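Local structure of radical SAM domain protein (Methanothrix thermoacetophila, 6Y1X) at residues 202-207 with 212-217; 148-153 with 159-164; 38-43 with 241-246; 123-128 with 137-142. The protein probably acts as a radical SAM carbide synthase that helps build the iron-sulfur precursor of the nitrogenase cofactor and carries [4Fe-4S] clusters. All blocks are in the same frame, centred on the assembly; numbering follows the deposited sequence. Where two conformers were deposited one is given.

Contact 1: 202-207 with 212-217; sequences KGIEEA and KIVKVN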
loop_
_atom_site.group_PDB
_atom_site.type_symbol
_atom_site.label_atom_id
_atom_site.label_comp_id
_atom_site.label_asym_id
_atom_site.label_seq_id
_atom_site.Cartn_x
_atom_site.Cartn_y
_atom_site.Cartn_z
ATOM N N LYS A 202 4.192 -12.064 7.805
ATOM C CA LYS A 202 5.375 -12.720 7.249
ATOM C C LYS A 202 6.028 -11.871 6.166
ATOM O O LYS A 202 7.260 -11.815 6.068
ATOM C CB LYS A 202 5.012 -14.098 6.694
ATOM C CG LYS A 202 4.655 -15.133 7.754
ATOM C CD LYS A 202 4.273 -16.463 7.116
ATOM C CE LYS A 202 4.418 -17.624 8.095
ATOM N NZ LYS A 202 3.523 -17.482 9.280
ATOM N N GLY A 203 5.224 -11.210 5.335
ATOM C CA GLY A 203 5.797 -10.419 4.259
ATOM C C GLY A 203 6.490 -9.167 4.759
ATOM O O GLY A 203 7.587 -8.833 4.306
ATOM N N ILE A 204 5.881 -8.484 5.732
ATOM C CA ILE A 204 6.508 -7.314 6.339
ATOM C C ILE A 204 7.820 -7.707 7.001
ATOM O O ILE A 204 8.849 -7.041 6.831
ATOM C CB ILE A 204 5.544 -6.652 7.341
ATOM C CG1 ILE A 204 4.390 -5.971 6.600
ATOM C CG2 ILE A 204 6.282 -5.674 8.250
ATOM C CD1 ILE A 204 3.261 -5.533 7.508
ATOM N N GLU A 205 7.796 -8.788 7.780
ATOM C CA GLU A 205 9.016 -9.270 8.418
ATOM C C GLU A 205 10.107 -9.537 7.384
ATOM O O GLU A 205 11.266 -9.148 7.571
ATOM C CB GLU A 205 8.703 -10.533 9.222
ATOM C CG GLU A 205 9.903 -11.221 9.838
ATOM C CD GLU A 205 9.493 -12.407 10.693
ATOM O OE1 GLU A 205 8.273 -12.660 10.807
ATOM O OE2 GLU A 205 10.383 -13.089 11.242
ATOM N N GLU A 206 9.748 -10.197 6.278
ATOM C CA GLU A 206 10.747 -10.526 5.266
ATOM C C GLU A 206 11.232 -9.271 4.546
ATOM O O GLU A 206 12.421 -9.154 4.226
ATOM C CB GLU A 206 10.182 -11.546 4.277
ATOM C CG GLU A 206 11.171 -11.992 3.209
ATOM C CD GLU A 206 12.423 -12.644 3.788
ATOM O OE1 GLU A 206 12.356 -13.196 4.909
ATOM O OE2 GLU A 206 13.476 -12.611 3.119
ATOM N N ALA A 207 10.318 -8.344 4.244
ATOM C CA ALA A 207 10.712 -7.077 3.636
ATOM C C ALA A 207 11.687 -6.320 4.528
ATOM O O ALA A 207 12.701 -5.792 4.052
ATOM C CB ALA A 207 9.474 -6.225 3.347
ATOM N N LYS A 212 14.301 -3.392 3.223
ATOM C CA LYS A 212 13.347 -2.546 2.522
ATOM C C LYS A 212 12.742 -1.537 3.487
ATOM O O LYS A 212 12.593 -1.802 4.682
ATOM C CB LYS A 212 12.226 -3.366 1.876
ATOM C CG LYS A 212 12.698 -4.504 0.990
ATOM C CD LYS A 212 13.689 -4.013 -0.043
ATOM C CE LYS A 212 14.242 -5.169 -0.850
ATOM N NZ LYS A 212 15.227 -4.717 -1.870
ATOM N N ILE A 213 12.405 -0.365 2.963
ATOM C CA ILE A 213 11.767 0.673 3.760
ATOM C C ILE A 213 10.266 0.454 3.669
ATOM O O ILE A 213 9.681 0.534 2.583
ATOM C CB ILE A 213 12.147 2.074 3.261
ATOM C CG1 ILE A 213 13.668 2.189 3.116
ATOM C CG2 ILE A 213 11.594 3.137 4.202
ATOM C CD1 ILE A 213 14.423 1.876 4.388
ATOM N N VAL A 214 9.640 0.172 4.806
ATOM C CA VAL A 214 8.252 -0.264 4.847
ATOM C C VAL A 214 7.383 0.843 5.425
ATOM O O VAL A 214 7.664 1.364 6.512
ATOM C CB VAL A 214 8.096 -1.562 5.651
ATOM C CG1 VAL A 214 6.613 -1.950 5.762
ATOM C CG2 VAL A 214 8.901 -2.671 5.001
ATOM N N LYS A 215 6.332 1.192 4.694
ATOM C CA LYS A 215 5.270 2.061 5.176
ATOM C C LYS A 215 4.004 1.233 5.342
ATOM O O LYS A 215 3.685 0.404 4.489
ATOM C CB LYS A 215 5.046 3.220 4.202
ATOM C CG LYS A 215 3.710 3.936 4.307
ATOM C CD LYS A 215 3.772 5.248 3.526
ATOM C CE LYS A 215 2.415 5.672 2.996
ATOM N NZ LYS A 215 1.969 4.810 1.865
ATOM N N VAL A 216 3.286 1.449 6.438
ATOM C CA VAL A 216 2.035 0.739 6.670
ATOM C C VAL A 216 0.904 1.754 6.624
ATOM O O VAL A 216 0.931 2.759 7.344
ATOM C CB VAL A 216 2.054 -0.033 7.994
ATOM C CG1 VAL A 216 0.633 -0.441 8.386
ATOM C CG2 VAL A 216 2.946 -1.251 7.847
ATOM N N ASN A 217 -0.068 1.511 5.747
ATOM C CA ASN A 217 -1.318 2.251 5.748
ATOM C C ASN A 217 -2.328 1.544 6.638
ATOM O O ASN A 217 -2.402 0.313 6.650
ATOM C CB ASN A 217 -1.903 2.343 4.338
ATOM C CG ASN A 217 -1.067 3.178 3.399
ATOM O OD1 ASN A 217 -0.244 3.994 3.817
ATOM N ND2 ASN A 217 -1.300 2.997 2.106
#

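Contact 2: 148-153 with 159-164; sequences DRIEDL and TNITVT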
loop_
_atom_site.group_PDB
_atom_site.type_symbol
_atom_site.label_atom_id
_atom_site.label_comp_id
_atom_site.label_asym_id
_atom_site.label_seq_id
_atom_site.Cartn_x
_atom_site.Cartn_y
_atom_site.Cartn_z
ATOM N N ASP A 148 5.201 -14.324 -0.947
ATOM C CA ASP A 148 5.501 -15.093 -2.150
ATOM C C ASP A 148 6.292 -14.290 -3.176
ATOM O O ASP A 148 7.032 -14.876 -3.970
ATOM C CB ASP A 148 4.210 -15.608 -2.789
ATOM C CG ASP A 148 3.571 -16.734 -1.999
ATOM O OD1 ASP A 148 4.222 -17.257 -1.069
ATOM O OD2 ASP A 148 2.416 -17.098 -2.309
ATOM N N ARG A 149 6.175 -12.963 -3.170
ATOM C CA ARG A 149 6.776 -12.156 -4.222
ATOM C C ARG A 149 7.885 -11.232 -3.734
ATOM O O ARG A 149 8.461 -10.507 -4.552
ATOM C CB ARG A 149 5.705 -11.312 -4.932
ATOM C CG ARG A 149 4.620 -12.120 -5.637
ATOM C CD ARG A 149 5.164 -13.293 -6.447
ATOM N NE ARG A 149 5.961 -12.904 -7.603
ATOM C CZ ARG A 149 5.489 -12.840 -8.845
ATOM N NH1 ARG A 149 4.215 -13.123 -9.083
ATOM N NH2 ARG A 149 6.288 -12.488 -9.845
ATOM N N ILE A 150 8.199 -11.228 -2.434
ATOM C CA ILE A 150 9.193 -10.286 -1.921
ATOM C C ILE A 150 10.548 -10.544 -2.563
ATOM O O ILE A 150 11.317 -9.606 -2.806
ATOM C CB ILE A 150 9.265 -10.358 -0.381
ATOM C CG1 ILE A 150 10.262 -9.334 0.166
ATOM C CG2 ILE A 150 9.596 -11.767 0.088
ATOM C CD1 ILE A 150 9.899 -7.898 -0.148
ATOM N N GLU A 151 10.864 -11.810 -2.853
ATOM C CA GLU A 151 12.136 -12.126 -3.492
ATOM C C GLU A 151 12.222 -11.489 -4.875
ATOM O O GLU A 151 13.277 -10.977 -5.267
ATOM C CB GLU A 151 12.310 -13.640 -3.592
ATOM C CG GLU A 151 13.680 -14.076 -4.071
ATOM C CD GLU A 151 14.053 -15.469 -3.596
ATOM O OE1 GLU A 151 13.208 -16.385 -3.708
ATOM O OE2 GLU A 151 15.193 -15.651 -3.117
ATOM N N ASP A 152 11.114 -11.507 -5.624
ATOM C CA ASP A 152 11.085 -10.866 -6.937
ATOM C C ASP A 152 11.259 -9.359 -6.816
ATOM O O ASP A 152 12.013 -8.747 -7.582
ATOM C CB ASP A 152 9.775 -11.190 -7.653
ATOM C CG ASP A 152 9.664 -12.647 -8.034
ATOM O OD1 ASP A 152 10.684 -13.364 -7.946
ATOM O OD2 ASP A 152 8.553 -13.075 -8.415
ATOM N N LEU A 153 10.555 -8.742 -5.862
ATOM C CA LEU A 153 10.643 -7.296 -5.682
ATOM C C LEU A 153 12.071 -6.884 -5.365
ATOM O O LEU A 153 12.587 -5.900 -5.907
ATOM C CB LEU A 153 9.706 -6.856 -4.560
ATOM C CG LEU A 153 8.209 -6.958 -4.824
ATOM C CD1 LEU A 153 7.438 -6.571 -3.575
ATOM C CD2 LEU A 153 7.800 -6.085 -5.999
ATOM N N THR A 159 12.808 -0.754 -3.421
ATOM C CA THR A 159 13.396 -0.411 -2.131
ATOM C C THR A 159 12.381 0.073 -1.108
ATOM O O THR A 159 12.701 0.115 0.085
ATOM C CB THR A 159 14.468 0.682 -2.289
ATOM O OG1 THR A 159 13.918 1.794 -3.006
ATOM C CG2 THR A 159 15.687 0.150 -3.028
ATOM N N ASN A 160 11.172 0.417 -1.533
ATOM C CA ASN A 160 10.156 0.986 -0.661
ATOM C C ASN A 160 8.870 0.225 -0.912
ATOM O O ASN A 160 8.484 0.022 -2.066
ATOM C CB ASN A 160 9.953 2.483 -0.927
ATOM C CG ASN A 160 11.178 3.312 -0.596
ATOM O OD1 ASN A 160 12.221 3.193 -1.242
ATOM N ND2 ASN A 160 11.053 4.168 0.410
ATOM N N ILE A 161 8.192 -0.163 0.164
ATOM C CA ILE A 161 7.002 -1.001 0.077
ATOM C C ILE A 161 5.951 -0.449 1.023
ATOM O O ILE A 161 6.244 -0.161 2.188
ATOM C CB ILE A 161 7.304 -2.475 0.418
ATOM C CG1 ILE A 161 8.236 -3.089 -0.629
ATOM C CG2 ILE A 161 6.014 -3.279 0.503
ATOM C CD1 ILE A 161 8.694 -4.487 -0.281
ATOM N N THR A 162 4.736 -0.275 0.521
ATOM C CA THR A 162 3.609 0.089 1.360
ATOM C C THR A 162 2.700 -1.119 1.498
ATOM O O THR A 162 2.296 -1.715 0.495
ATOM C CB THR A 162 2.835 1.261 0.755
ATOM O OG1 THR A 162 3.596 2.462 0.895
ATOM C CG2 THR A 162 1.497 1.441 1.470
ATOM N N VAL A 163 2.374 -1.476 2.733
ATOM C CA VAL A 163 1.426 -2.545 3.009
ATOM C C VAL A 163 0.237 -1.907 3.703
ATOM O O VAL A 163 0.415 -1.152 4.664
ATOM C CB VAL A 163 2.047 -3.651 3.883
ATOM C CG1 VAL A 163 1.028 -4.743 4.168
ATOM C CG2 VAL A 163 3.307 -4.212 3.234
ATOM N N THR A 164 -0.968 -2.226 3.251
ATOM C CA THR A 164 -2.163 -1.770 3.948
ATOM C C THR A 164 -2.553 -2.829 4.971
ATOM O O THR A 164 -2.940 -3.945 4.610
ATOM C CB THR A 164 -3.299 -1.471 2.976
ATOM O OG1 THR A 164 -2.930 -0.348 2.166
ATOM C CG2 THR A 164 -4.574 -1.107 3.747
#

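Contact 3: 38-43 with 241-246; sequences PCFSEK and VFIHNV. With SF4 (iron/sulfur cluster), chain C.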
loop_
_atom_site.group_PDB
_atom_site.type_symbol
_atom_site.label_atom_id
_atom_site.label_comp_id
_atom_site.label_asym_id
_atom_site.label_seq_id
_atom_site.Cartn_x
_atom_site.Cartn_y
_atom_site.Cartn_z
ATOM N N PRO A 38 8.596 11.374 -1.542
ATOM C CA PRO A 38 7.593 12.275 -0.943
ATOM C C PRO A 38 6.698 11.611 0.085
ATOM O O PRO A 38 6.195 12.299 0.983
ATOM C CB PRO A 38 6.784 12.767 -2.154
ATOM C CG PRO A 38 7.530 12.325 -3.373
ATOM C CD PRO A 38 8.399 11.179 -2.988
ATOM N N CYS A 39 6.492 10.298 -0.003
ATOM C CA CYS A 39 5.604 9.604 0.918
ATOM C C CYS A 39 6.313 9.101 2.166
ATOM O O CYS A 39 5.642 8.660 3.106
ATOM C CB CYS A 39 4.921 8.430 0.206
ATOM S SG CYS A 39 4.208 8.866 -1.399
ATOM N N PHE A 40 7.643 9.174 2.213
ATOM C CA PHE A 40 8.400 8.721 3.368
ATOM C C PHE A 40 9.127 9.848 4.087
ATOM O O PHE A 40 9.739 9.601 5.132
ATOM C CB PHE A 40 9.410 7.639 2.958
ATOM C CG PHE A 40 8.772 6.337 2.550
ATOM C CD1 PHE A 40 8.089 6.226 1.348
ATOM C CD2 PHE A 40 8.851 5.226 3.372
ATOM C CE1 PHE A 40 7.501 5.032 0.972
ATOM C CE2 PHE A 40 8.266 4.027 3.002
ATOM C CZ PHE A 40 7.591 3.931 1.800
ATOM N N SER A 41 9.091 11.066 3.551
ATOM C CA SER A 41 9.740 12.211 4.172
ATOM C C SER A 41 8.823 13.417 4.038
ATOM O O SER A 41 8.306 13.687 2.949
ATOM C CB SER A 41 11.101 12.496 3.524
ATOM O OG SER A 41 11.719 13.628 4.104
ATOM N N GLU A 42 8.613 14.126 5.149
ATOM C CA GLU A 42 7.823 15.354 5.113
ATOM C C GLU A 42 8.464 16.402 4.211
ATOM O O GLU A 42 7.768 17.101 3.465
ATOM C CB GLU A 42 7.626 15.894 6.529
ATOM C CG GLU A 42 6.225 16.429 6.785
ATOM C CD GLU A 42 5.882 16.502 8.261
ATOM O OE1 GLU A 42 5.006 17.312 8.630
ATOM O OE2 GLU A 42 6.483 15.745 9.053
ATOM N N LYS A 43 9.792 16.535 4.277
ATOM C CA LYS A 43 10.485 17.499 3.428
ATOM C C LYS A 43 10.365 17.127 1.955
ATOM O O LYS A 43 10.210 18.006 1.098
ATOM C CB LYS A 43 11.955 17.600 3.837
ATOM C CG LYS A 43 12.176 18.083 5.262
ATOM N N VAL A 241 8.800 -1.570 10.934
ATOM C CA VAL A 241 8.189 -0.670 9.964
ATOM C C VAL A 241 8.679 0.751 10.197
ATOM O O VAL A 241 8.900 1.179 11.338
ATOM C CB VAL A 241 6.657 -0.777 10.053
ATOM C CG1 VAL A 241 5.982 0.323 9.249
ATOM C CG2 VAL A 241 6.218 -2.142 9.548
ATOM N N PHE A 242 8.892 1.483 9.107
ATOM C CA PHE A 242 9.507 2.797 9.222
ATOM C C PHE A 242 8.491 3.888 9.531
ATOM O O PHE A 242 8.757 4.761 10.362
ATOM C CB PHE A 242 10.253 3.139 7.932
ATOM C CG PHE A 242 10.794 4.536 7.904
ATOM C CD1 PHE A 242 11.886 4.889 8.676
ATOM C CD2 PHE A 242 10.194 5.503 7.117
ATOM C CE1 PHE A 242 12.375 6.182 8.654
ATOM C CE2 PHE A 242 10.680 6.796 7.092
ATOM C CZ PHE A 242 11.769 7.135 7.862
ATOM N N ILE A 243 7.317 3.852 8.903
ATOM C CA ILE A 243 6.352 4.933 9.060
ATOM C C ILE A 243 4.943 4.371 8.930
ATOM O O ILE A 243 4.709 3.380 8.237
ATOM C CB ILE A 243 6.628 6.069 8.043
ATOM C CG1 ILE A 243 5.805 7.320 8.364
ATOM C CG2 ILE A 243 6.409 5.592 6.615
ATOM C CD1 ILE A 243 6.195 8.526 7.541
ATOM N N HIS A 244 3.995 5.035 9.587
ATOM C CA HIS A 244 2.609 4.593 9.667
ATOM C C HIS A 244 1.719 5.700 9.126
ATOM O O HIS A 244 1.841 6.858 9.543
ATOM C CB HIS A 244 2.238 4.291 11.118
ATOM C CG HIS A 244 0.933 3.578 11.287
ATOM N ND1 HIS A 244 0.268 3.538 12.493
ATOM C CD2 HIS A 244 0.189 2.847 10.423
ATOM C CE1 HIS A 244 -0.840 2.829 12.361
ATOM N NE2 HIS A 244 -0.907 2.393 11.116
ATOM N N ASN A 245 0.809 5.345 8.226
ATOM C CA ASN A 245 -0.081 6.315 7.592
ATOM C C ASN A 245 -1.519 5.926 7.916
ATOM O O ASN A 245 -2.078 5.012 7.302
ATOM C CB ASN A 245 0.168 6.357 6.088
ATOM C CG ASN A 245 -0.822 7.238 5.355
ATOM O OD1 ASN A 245 -1.342 8.201 5.912
ATOM N ND2 ASN A 245 -1.093 6.904 4.098
ATOM N N VAL A 246 -2.126 6.630 8.861
ATOM C CA VAL A 246 -3.513 6.382 9.230
ATOM C C VAL A 246 -4.419 7.239 8.358
ATOM O O VAL A 246 -4.326 8.471 8.371
ATOM C CB VAL A 246 -3.745 6.660 10.721
ATOM C CG1 VAL A 246 -5.179 6.343 11.098
ATOM C CG2 VAL A 246 -2.777 5.826 11.549
HETATM FE FE1 SF4 C . 2.298 4.616 -2.053
HETATM FE FE2 SF4 C . 3.793 6.858 -2.440
HETATM FE FE3 SF4 C . 2.684 5.548 -4.551
HETATM FE FE4 SF4 C . 4.791 4.419 -3.184
HETATM S S1 SF4 C . 4.835 6.354 -4.428
HETATM S S2 SF4 C . 2.879 3.353 -3.886
HETATM S S3 SF4 C . 4.307 5.103 -1.043
HETATM S S4 SF4 C . 1.544 6.631 -2.871
#

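Contact 4: 123-128 with 137-142; sequences ETLRLV and LCISTN. With SF4 (iron/sulfur cluster), chain C.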
loop_
_atom_site.group_PDB
_atom_site.type_symbol
_atom_site.label_atom_id
_atom_site.label_comp_id
_atom_site.label_asym_id
_atom_site.label_seq_id
_atom_site.Cartn_x
_atom_site.Cartn_y
_atom_site.Cartn_z
ATOM N N GLU A 123 7.085 -7.007 -14.620
ATOM C CA GLU A 123 7.658 -6.685 -15.919
ATOM C C GLU A 123 7.865 -5.183 -16.071
ATOM O O GLU A 123 8.878 -4.742 -16.625
ATOM C CB GLU A 123 6.760 -7.224 -17.031
ATOM C CG GLU A 123 7.343 -7.092 -18.420
ATOM C CD GLU A 123 8.782 -7.564 -18.489
ATOM O OE1 GLU A 123 9.643 -6.772 -18.927
ATOM O OE2 GLU A 123 9.056 -8.719 -18.094
ATOM N N THR A 124 6.923 -4.386 -15.566
ATOM C CA THR A 124 7.029 -2.934 -15.679
ATOM C C THR A 124 8.202 -2.397 -14.868
ATOM O O THR A 124 9.026 -1.630 -15.381
ATOM C CB THR A 124 5.732 -2.279 -15.208
ATOM O OG1 THR A 124 4.653 -2.676 -16.061
ATOM C CG2 THR A 124 5.866 -0.769 -15.234
ATOM N N LEU A 125 8.304 -2.799 -13.600
ATOM C CA LEU A 125 9.361 -2.266 -12.753
ATOM C C LEU A 125 10.725 -2.799 -13.160
ATOM O O LEU A 125 11.742 -2.143 -12.917
ATOM C CB LEU A 125 9.075 -2.591 -11.293
ATOM C CG LEU A 125 7.877 -1.838 -10.722
ATOM C CD1 LEU A 125 7.596 -2.342 -9.336
ATOM C CD2 LEU A 125 8.122 -0.333 -10.719
ATOM N N ARG A 126 10.768 -3.982 -13.774
ATOM C CA ARG A 126 12.011 -4.464 -14.359
ATOM C C ARG A 126 12.433 -3.589 -15.536
ATOM O O ARG A 126 13.618 -3.270 -15.688
ATOM C CB ARG A 126 11.847 -5.919 -14.794
ATOM C CG ARG A 126 13.109 -6.550 -15.341
ATOM C CD ARG A 126 12.803 -7.824 -16.110
ATOM N NE ARG A 126 12.057 -7.560 -17.339
ATOM C CZ ARG A 126 12.616 -7.208 -18.493
ATOM N NH1 ARG A 126 13.933 -7.069 -18.582
ATOM N NH2 ARG A 126 11.860 -6.991 -19.562
ATOM N N LEU A 127 11.475 -3.184 -16.374
ATOM C CA LEU A 127 11.792 -2.304 -17.495
ATOM C C LEU A 127 12.224 -0.922 -17.017
ATOM O O LEU A 127 13.213 -0.370 -17.512
ATOM C CB LEU A 127 10.587 -2.179 -18.429
ATOM C CG LEU A 127 10.197 -3.362 -19.314
ATOM C CD1 LEU A 127 8.888 -3.062 -20.032
ATOM C CD2 LEU A 127 11.297 -3.673 -20.319
ATOM N N VAL A 128 11.502 -0.354 -16.050
ATOM C CA VAL A 128 11.829 0.985 -15.566
ATOM C C VAL A 128 13.186 0.992 -14.872
ATOM O O VAL A 128 14.025 1.865 -15.125
ATOM C CB VAL A 128 10.716 1.500 -14.637
ATOM C CG1 VAL A 128 11.157 2.777 -13.934
ATOM C CG2 VAL A 128 9.437 1.724 -15.427
ATOM N N LEU A 137 12.152 2.848 -6.832
ATOM C CA LEU A 137 11.071 1.958 -7.225
ATOM C C LEU A 137 10.282 1.572 -5.984
ATOM O O LEU A 137 10.856 1.142 -4.977
ATOM C CB LEU A 137 11.606 0.712 -7.930
ATOM C CG LEU A 137 12.435 0.951 -9.194
ATOM C CD1 LEU A 137 12.909 -0.369 -9.782
ATOM C CD2 LEU A 137 11.651 1.752 -10.226
ATOM N N CYS A 138 8.968 1.741 -6.066
ATOM C CA CYS A 138 8.060 1.654 -4.936
ATOM C C CYS A 138 6.851 0.829 -5.347
ATOM O O CYS A 138 6.460 0.823 -6.518
ATOM C CB CYS A 138 7.626 3.062 -4.481
ATOM S SG CYS A 138 6.720 3.191 -2.906
ATOM N N ILE A 139 6.281 0.103 -4.388
ATOM C CA ILE A 139 5.041 -0.624 -4.623
ATOM C C ILE A 139 4.164 -0.519 -3.388
ATOM O O ILE A 139 4.649 -0.404 -2.259
ATOM C CB ILE A 139 5.263 -2.118 -4.991
ATOM C CG1 ILE A 139 5.890 -2.899 -3.831
ATOM C CG2 ILE A 139 6.082 -2.270 -6.246
ATOM C CD1 ILE A 139 4.904 -3.785 -3.086
ATOM N N SER A 140 2.859 -0.586 -3.623
ATOM C CA SER A 140 1.839 -0.720 -2.601
ATOM C C SER A 140 1.233 -2.112 -2.719
ATOM O O SER A 140 1.186 -2.687 -3.809
ATOM C CB SER A 140 0.759 0.362 -2.765
ATOM O OG SER A 140 -0.378 0.105 -1.953
ATOM N N THR A 141 0.818 -2.679 -1.591
ATOM C CA THR A 141 0.227 -4.009 -1.615
ATOM C C THR A 141 -0.722 -4.167 -0.439
ATOM O O THR A 141 -0.551 -3.534 0.603
ATOM C CB THR A 141 1.300 -5.114 -1.576
ATOM O OG1 THR A 141 0.675 -6.408 -1.578
ATOM C CG2 THR A 141 2.180 -4.983 -0.341
ATOM N N ASN A 142 -1.728 -5.019 -0.616
ATOM C CA ASN A 142 -2.523 -5.445 0.526
ATOM C C ASN A 142 -1.796 -6.497 1.358
ATOM O O ASN A 142 -2.287 -6.872 2.428
ATOM C CB ASN A 142 -3.906 -5.932 0.070
ATOM C CG ASN A 142 -3.845 -7.133 -0.871
ATOM O OD1 ASN A 142 -2.996 -8.013 -0.743
ATOM N ND2 ASN A 142 -4.757 -7.161 -1.828
HETATM FE FE1 SF4 C . 2.298 4.616 -2.053
HETATM FE FE2 SF4 C . 3.793 6.858 -2.440
HETATM FE FE3 SF4 C . 2.684 5.548 -4.551
HETATM FE FE4 SF4 C . 4.791 4.419 -3.184
HETATM S S1 SF4 C . 4.835 6.354 -4.428
HETATM S S2 SF4 C . 2.879 3.353 -3.886
HETATM S S3 SF4 C . 4.307 5.103 -1.043
HETATM S S4 SF4 C . 1.544 6.631 -2.871
#

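Contact 1: 202-207 with 212-217
The peptide plane that carries the A207 carbonyl is met at its oxygen by the backbone of K212. The donor K212 N lies 3.0 Å from A207 O, tilted 26° from the carbonyl plane, and the N-H points at the oxygen at 157°. On the same oxygen rest two carbons of the K212 side chain, with CB and CG each 3.3 Å from A207 O. This closes the short connection between the end of helix 189-209 and strand 213-220, an alpha-to-beta step of the parallel radical SAM sheet; the axes of helix segment 202-207 and strand segment 213-217 come within 9.1 Å and run roughly antiparallel.

Beyond this connection the interface is aliphatic. V214 points at the helix and divides its two methyls between neighbouring turns. With CG1 anti to the backbone N (chi1 176°), CG2 is left to meet A207 CB at 4.0 Å, while CG1 only grazes I204 CG2. One step further along the strand, V216 CG2 is reached by the far methyl of I204, CD1, at 4.3 Å. I150 of helix 146-156 also packs on A207.

K215, between the two valines, takes no part in this layer; it belongs to the pocket of an iron-sulfur cluster and touches that cluster. K212 begins by heading for the helix, but its chain bends at chi2 and leaves. Its NZ makes a salt bridge to D154 OD1 and a hydrogen bond to the backbone O of V158.

Contact 2: 148-153 with 159-164
In the beta-alpha-beta unit made of strand 136-141, helix 146-156 and strand 160-164, the helix meets its following strand through one isoleucine, I161, which receives I150 and L153. The buried surface is small, and all of the touching is done by terminal methyls. I161 CD1 lies 3.6 Å from I150 CD1, the two side chains crossing at about a right angle, and 4.1 Å from L153 CD1, which arrives at a slant one turn later. I150 does not start out facing the strand; its CG1 stands anti to the backbone N (chi1 -178°), and the bend at chi2 swings CD1 in to the I161 tip. A207 of helix 189-209 packs against both I150 and I161, and I139 against I161 and L153.

Elsewhere on the helix R149 grips D152 side-on: NE and NH2 both bind the single oxygen OD2, at 2.7 Å each, tilted from the guanidinium plane. R149 also makes a salt bridge to E119 and a cation-pi contact with F122, both on helix 119-131. Next to I161 on the strand, T162 lines the pocket of a cluster. A helix packed on the parallel strand that follows it is the repeating step of the partial TIM barrel of radical SAM enzymes.

Contact 3: 38-43 with 241-246
C39 binds the cluster, and the F40 ring lies between that cluster and F242 and I243 at the start of edge strand 243-248. C39 SG ligates an iron, FE2, at 2.3 Å; the sulfur sits beside its own backbone N (chi1 -48°), directed to the cluster corner. F40 CE1 approaches the sulfide S3 at 3.8 Å. The other flank of the ring, CD2, meets F242 CD2 at 4.0 Å, near the F40 ring plane and so at its edge; I243 CG2 adds an oblique contact at 4.1 Å from the same F40 CD2.

F242 in turn receives F40 O at its own ring edge, 3.5 Å from CE2. F40 O and C39 O are buried here without a partner in the model; the nearest atoms across the contact are F242 CE2 and I243 CD1.

Further out, H37 probably helps hold the loop: its ND1 bonds C39 N and its ring meets that of F40 with planes at about 60°. I213 and K215 of the neighbouring strand press on F40. H52, E75 and C138 complete the binding of this cluster. This Cys/His/Glu site is separate from that of C59, C63, C66 and C72, where the C59-x3-C63-x2-C66 spacing is the radical SAM motif.

Contact 4: 123-128 with 137-142
L125 reaches from helix 119-131 to the strand, meeting L137 and I139. Its CB already points at the sheet, and with CG beside the backbone N (chi1 -69°) and an extended second torsion the side chain stretches toward the strand and presents CD1 and CD2 to different residues. CD1 presses on I139 CG2 at 3.4 Å, tighter than ordinary van der Waals contact, the two side chains crossing at about a right angle; the same CD1 is 4.4 Å from C138 O. CD2 goes the other way and meets L137 CD2 at 4.1 Å.

L137 answers by sliding past in the opposite direction. Its CD1 lies 3.8 Å from L125 O, and its CD2 also touches V128 CG1 at 3.9 Å, one turn further along the helix. I139 holds CG1 in the crowded position (chi1 65°), with CG2 left facing the helix while the rest of its chain turns off to I161. The segments 123-128 and 137-141 run nearly antiparallel (165°), as in the second half of a beta-alpha-beta unit opened by strand 104-109, whose V107 and V109 also line this layer.

The residue between the two gripped strand positions, C138, points away from the helix, and its SG binds FE4 of the cluster at 2.3 Å. Side-chain alternation thus divides the chemistry: the side-chain contacts on the helix side are aliphatic, and on the reverse side the same strand offers a thiolate ligand to iron.

Overall arrangement
All four contacts meet on one parallel sheet, in the strand order 136-141, 160-164, 213-220, 243-248. Contacts 2 and 4 involve only buried touching residues; contact 1 adds the partly exposed K212, and contact 3, at the edge strand, the partly exposed F242. Contacts 1, 2 and 4 each join a helix to the strand that follows it through mainly aliphatic packing, contact 1 alone adding a backbone hydrogen bond. Contact 3 instead packs F40, from a loop distant in sequence, on F242 and I243. Contacts 3 and 4, whose centres are about 18 Å apart, each give a cysteine to a different iron of one cluster. Backbone bonds of K215 with I161 and V163 join contacts 1 and 2.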